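Local coordinates for carbon monoxide dehydrogenase (Thermococcus sp. AM4, PDB 6T7J) that catalyses the reversible oxidation of carbon monoxide to carbon dioxide, passing electrons through iron-sulfur clusters, at the interface of chains A and B. Coordinates in Å, arbitrary orientation; residue numbers count along the deposited sequence, not the author numbering. Chains: chain A/B, Carbon monoxide dehydrogenase.

Contact 1: the interface of chains A and B. Residues chain A 322, 453-455, 555-556, 578; chain B 58-60, 206.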
loop_
_atom_site.group_PDB
_atom_site.type_symbol
_atom_site.label_atom_id
_atom_site.label_comp_id
_atom_site.label_asym_id
_atom_site.label_seq_id
_atom_site.Cartn_x
_atom_site.Cartn_y
_atom_site.Cartn_z
ATOM N N PHE A 322 -5.079 24.015 -5.033
ATOM C CA PHE A 322 -3.883 23.205 -5.236
ATOM C C PHE A 322 -2.851 23.906 -6.111
ATOM O O PHE A 322 -1.814 24.363 -5.615
ATOM C CB PHE A 322 -4.283 21.859 -5.846
ATOM C CG PHE A 322 -3.130 20.936 -6.103
ATOM C CD1 PHE A 322 -2.268 20.577 -5.081
ATOM C CD2 PHE A 322 -2.914 20.417 -7.368
ATOM C CE1 PHE A 322 -1.206 19.725 -5.318
ATOM C CE2 PHE A 322 -1.859 19.563 -7.611
ATOM C CZ PHE A 322 -1.001 19.219 -6.585
ATOM N N ASN A 453 -5.692 19.884 -11.749
ATOM C CA ASN A 453 -4.785 19.171 -12.636
ATOM C C ASN A 453 -4.439 20.078 -13.810
ATOM O O ASN A 453 -5.334 20.468 -14.571
ATOM C CB ASN A 453 -5.423 17.867 -13.120
ATOM C CG ASN A 453 -4.421 16.919 -13.758
ATOM O OD1 ASN A 453 -3.524 17.339 -14.491
ATOM N ND2 ASN A 453 -4.580 15.628 -13.492
ATOM N N PRO A 454 -3.164 20.437 -13.994
ATOM C CA PRO A 454 -2.804 21.353 -15.089
ATOM C C PRO A 454 -3.038 20.782 -16.480
ATOM O O PRO A 454 -2.827 21.500 -17.465
ATOM C CB PRO A 454 -1.310 21.622 -14.843
ATOM C CG PRO A 454 -0.835 20.446 -14.058
ATOM C CD PRO A 454 -1.992 20.007 -13.214
ATOM N N LYS A 455 -3.463 19.522 -16.597
ATOM C CA LYS A 455 -3.828 18.985 -17.903
ATOM C C LYS A 455 -5.129 19.591 -18.409
ATOM O O LYS A 455 -5.346 19.667 -19.624
ATOM C CB LYS A 455 -3.941 17.462 -17.834
ATOM C CG LYS A 455 -2.633 16.769 -17.510
ATOM C CD LYS A 455 -2.814 15.272 -17.392
ATOM C CE LYS A 455 -1.482 14.581 -17.161
ATOM N NZ LYS A 455 -1.497 13.176 -17.658
ATOM N N TRP A 555 -9.625 16.204 -10.977
ATOM C CA TRP A 555 -8.927 15.433 -9.958
ATOM C C TRP A 555 -7.511 15.069 -10.406
ATOM O O TRP A 555 -7.199 15.007 -11.598
ATOM C CB TRP A 555 -9.706 14.162 -9.622
ATOM C CG TRP A 555 -9.661 13.127 -10.704
ATOM C CD1 TRP A 555 -10.524 12.999 -11.753
ATOM C CD2 TRP A 555 -8.700 12.070 -10.842
ATOM N NE1 TRP A 555 -10.159 11.931 -12.537
ATOM C CE2 TRP A 555 -9.045 11.344 -12.000
ATOM C CE3 TRP A 555 -7.586 11.666 -10.099
ATOM C CZ2 TRP A 555 -8.313 10.239 -12.433
ATOM C CZ3 TRP A 555 -6.861 10.572 -10.531
ATOM C CH2 TRP A 555 -7.227 9.871 -11.687
ATOM N N MET A 556 -6.646 14.829 -9.417
ATOM C CA MET A 556 -5.297 14.326 -9.674
ATOM C C MET A 556 -4.783 13.346 -8.629
ATOM O O MET A 556 -3.899 12.546 -8.956
ATOM C CB MET A 556 -4.295 15.483 -9.793
ATOM C CG MET A 556 -4.041 16.246 -8.496
ATOM S SD MET A 556 -2.742 15.549 -7.446
ATOM C CE MET A 556 -3.081 16.386 -5.896
ATOM N N VAL A 578 -11.231 14.169 -15.414
ATOM C CA VAL A 578 -9.902 13.740 -15.831
ATOM C C VAL A 578 -9.963 12.236 -16.056
ATOM O O VAL A 578 -10.523 11.504 -15.232
ATOM C CB VAL A 578 -8.826 14.107 -14.790
ATOM C CG1 VAL A 578 -7.489 13.475 -15.146
ATOM C CG2 VAL A 578 -8.689 15.619 -14.679
ATOM N N CYS B 58 0.287 10.108 -9.226
ATOM C CA CYS B 58 -0.823 11.009 -9.350
ATOM C C CYS B 58 -1.197 11.182 -10.795
ATOM O O CYS B 58 -0.481 10.771 -11.658
ATOM C CB CYS B 58 -0.559 12.329 -8.643
ATOM S SG CYS B 58 0.263 13.612 -9.548
ATOM N N ALA B 59 -2.348 11.776 -11.043
ATOM C CA ALA B 59 -2.833 11.977 -12.386
ATOM C C ALA B 59 -2.135 13.056 -13.173
ATOM O O ALA B 59 -2.415 13.216 -14.324
ATOM C CB ALA B 59 -4.323 12.173 -12.395
ATOM N N MET B 60 -1.286 13.843 -12.543
ATOM C CA MET B 60 -0.479 14.783 -13.305
ATOM C C MET B 60 0.687 14.106 -14.009
ATOM O O MET B 60 1.328 14.732 -14.860
ATOM C CB MET B 60 0.045 15.888 -12.390
ATOM C CG MET B 60 -1.012 16.524 -11.508
ATOM S SD MET B 60 -0.441 18.074 -10.788
ATOM C CE MET B 60 0.836 17.494 -9.674
ATOM N N ILE B 206 1.193 11.721 -3.260
ATOM C CA ILE B 206 1.740 12.973 -3.766
ATOM C C ILE B 206 1.685 14.034 -2.677
ATOM O O ILE B 206 0.674 14.189 -1.979
ATOM C CB ILE B 206 1.000 13.435 -5.032
ATOM C CG1 ILE B 206 1.552 14.795 -5.456
ATOM C CG2 ILE B 206 -0.507 13.524 -4.793
ATOM C CD1 ILE B 206 1.226 15.193 -6.849
#
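The backbone N-H of B:Ala59 meets the carbonyl O of A:Met556 at 2.7 Å, almost straight (176° at H), in the carbonyl plane and on a lone pair. Next to this bond the B:Ala59 methyl (CB) lies over the face of the A:Trp555 six-membered ring, 4.0 Å from its centroid. At its edge the indole N-H (NE1) donates to A:Val578 O at 2.8 Å, which helps to hold the ring in place. A:Asn453 ND2 gives a weak bond to B:Ala59 O and another bond to A:Trp555 O, which lies in its amide plane; OD1 accepts from A:Lys455 N, so both ends of the amide are used and its flip is fixed. B:Met60 runs past A:Asn453 in the opposite direction and bends at its end (chi3 -68°). The chain crosses A:Pro454 at about a right angle, SD 3.5 Å from CD, and SD meets the edge of the A:Phe322 ring in plane, 3.8 Å from CE2. A:Met556, bent at chi2 (87°), lays its CE over one face of that same ring, toward the rim, and brings CE within 4.0 Å of B:Ile206 CG2. A:Phe322 and A:Met556 also line the pocket of the broken cluster C, while B:Cys58, B:Met60 and B:Ile206 line that of the Fe4S4 cluster, so this seam of the dimer joins the active-site surroundings of one subunit to the electron-transfer cluster of the other.

Contact 2: the interface of chains A and B. Residues chain A 60, 62-63, 74-76; chain B 35, 39, 42, 45.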
loop_
_atom_site.group_PDB
_atom_site.type_symbol
_atom_site.label_atom_id
_atom_site.label_comp_id
_atom_site.label_asym_id
_atom_site.label_seq_id
_atom_site.Cartn_x
_atom_site.Cartn_y
_atom_site.Cartn_z
ATOM N N MET A 60 11.019 -8.513 -12.519
ATOM C CA MET A 60 11.039 -9.000 -13.890
ATOM C C MET A 60 10.531 -7.963 -14.880
ATOM O O MET A 60 10.691 -8.150 -16.090
ATOM C CB MET A 60 10.206 -10.274 -14.008
ATOM C CG MET A 60 10.511 -11.322 -12.955
ATOM S SD MET A 60 9.832 -12.931 -13.393
ATOM C CE MET A 60 8.072 -12.616 -13.267
ATOM N N PRO A 62 10.239 -3.549 -15.843
ATOM C CA PRO A 62 8.878 -3.090 -16.150
ATOM C C PRO A 62 8.299 -3.768 -17.387
ATOM O O PRO A 62 9.047 -4.107 -18.302
ATOM C CB PRO A 62 9.056 -1.583 -16.394
ATOM C CG PRO A 62 10.448 -1.251 -15.929
ATOM C CD PRO A 62 11.238 -2.498 -16.095
ATOM N N CYS A 63 6.988 -3.986 -17.404
ATOM C CA CYS A 63 6.325 -4.616 -18.535
ATOM C C CYS A 63 5.277 -3.677 -19.114
ATOM O O CYS A 63 4.503 -3.059 -18.375
ATOM C CB CYS A 63 5.646 -5.935 -18.143
ATOM S SG CYS A 63 6.673 -7.394 -17.932
ATOM N N LYS A 74 1.190 -9.615 -23.112
ATOM C CA LYS A 74 1.235 -10.114 -21.747
ATOM C C LYS A 74 2.592 -9.804 -21.132
ATOM O O LYS A 74 3.618 -9.813 -21.817
ATOM C CB LYS A 74 0.959 -11.621 -21.695
ATOM C CG LYS A 74 -0.503 -11.975 -21.888
ATOM C CD LYS A 74 -0.704 -13.461 -22.016
ATOM C CE LYS A 74 -1.957 -13.866 -21.295
ATOM N NZ LYS A 74 -1.744 -15.179 -20.740
ATOM N N GLY A 75 2.587 -9.528 -19.831
ATOM C CA GLY A 75 3.814 -9.283 -19.104
ATOM C C GLY A 75 4.610 -10.560 -18.893
ATOM O O GLY A 75 4.203 -11.662 -19.263
ATOM N N VAL A 76 5.785 -10.396 -18.277
ATOM C CA VAL A 76 6.669 -11.537 -18.035
ATOM C C VAL A 76 5.958 -12.593 -17.193
ATOM O O VAL A 76 6.080 -13.798 -17.444
ATOM C CB VAL A 76 7.981 -11.069 -17.377
ATOM C CG1 VAL A 76 8.873 -12.257 -17.058
ATOM C CG2 VAL A 76 8.717 -10.094 -18.281
ATOM N N ALA B 35 7.971 -17.745 -19.264
ATOM C CA ALA B 35 8.394 -16.440 -18.766
ATOM C C ALA B 35 9.593 -15.903 -19.537
ATOM O O ALA B 35 9.733 -14.686 -19.699
ATOM C CB ALA B 35 8.714 -16.526 -17.273
ATOM N N LEU B 39 9.729 -12.341 -21.411
ATOM C CA LEU B 39 10.820 -11.426 -21.092
ATOM C C LEU B 39 11.505 -10.933 -22.360
ATOM O O LEU B 39 11.790 -9.738 -22.497
ATOM C CB LEU B 39 11.836 -12.105 -20.174
ATOM C CG LEU B 39 13.141 -11.326 -19.989
ATOM C CD1 LEU B 39 12.885 -10.036 -19.219
ATOM C CD2 LEU B 39 14.198 -12.174 -19.292
ATOM N N GLN B 42 9.501 -8.371 -23.985
ATOM C CA GLN B 42 9.501 -7.079 -23.308
ATOM C C GLN B 42 10.721 -6.229 -23.640
ATOM O O GLN B 42 10.701 -5.020 -23.385
ATOM C CB GLN B 42 9.424 -7.274 -21.790
ATOM C CG GLN B 42 8.068 -7.740 -21.287
ATOM C CD GLN B 42 6.969 -6.723 -21.537
ATOM O OE1 GLN B 42 7.215 -5.516 -21.561
ATOM N NE2 GLN B 42 5.747 -7.209 -21.725
ATOM N N GLN B 45 13.446 -3.207 -22.182
ATOM C CA GLN B 45 12.587 -2.698 -21.124
ATOM C C GLN B 45 12.933 -1.246 -20.816
ATOM O O GLN B 45 14.085 -0.818 -20.946
ATOM C CB GLN B 45 12.714 -3.561 -19.869
ATOM C CG GLN B 45 12.006 -4.901 -19.991
ATOM C CD GLN B 45 12.260 -5.814 -18.809
ATOM O OE1 GLN B 45 13.313 -5.750 -18.176
ATOM N NE2 GLN B 45 11.294 -6.675 -18.508
#
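B:Gln45 reaches across with its side-chain amide, NE2 donating to the backbone carbonyl O of A:Met60 at 2.9 Å. The bond is moderately bent (150° at H); the acceptor lies near the amide plane, whereas the donor is tilted 23° from the carbonyl plane. A chain extended beyond CG carries the amide there, and on the way CG passes A:Pro62 O at 3.5 Å. B:Gln42 behaves differently: its chain folds at chi2 (-64°) and lays the flat face of its amide against A:Cys63, with CG 3.6 Å from the cysteine sulfur SG and OE1 3.3 Å from CA. Its NE2 points to the carbonyl O of A:Lys74, a weak bond at 3.4 Å. Next to it A:Val76 uses its two methyls separately: CG2 packs on B:Leu39 CA at 3.8 Å and on B:Gln42 CG, while CG1 faces the carbonyl O of B:Ala35.

Behind this first shell, the backbone N-H of A:Val76 donates to A:Cys63 SG at 3.1 Å, tying the two A-chain segments together. A bond of this kind may help stabilise negative charge on the sulfur, as is common around iron-sulfur clusters. The peptide bond before A:Pro62 is cis, which probably helps set the path of the chain into A:Cys63. On the B side, B:Ala35, B:Leu39 and B:Gln42 follow one face of helix 35-42, and B:Gln45 comes from the loop beyond its end. The A side comes from segments 60-63 and 74-76, which carry residues of the Fe4S4 pocket, among them A:Met60, A:Cys63, A:Gly75 and A:Val76, so the helix of one subunit covers part of the cluster-binding loops of the other.

The C-alpha centres of contact 1 and contact 2 lie about 28 Å apart. They share Met60, taken from chain B in contact 1, where its side chain is used, and from chain A in contact 2, where its backbone carbonyl is used. Because the interface is two-fold symmetric, each contact has a twin with the chains exchanged, and every subunit's 58-63 segment meets its partner in both ways: toward the surroundings of cluster C and toward helix 35-42. The cluster-binding loops are thus built into the dimer interface, an arrangement consistent with electron transfer that draws on both subunits.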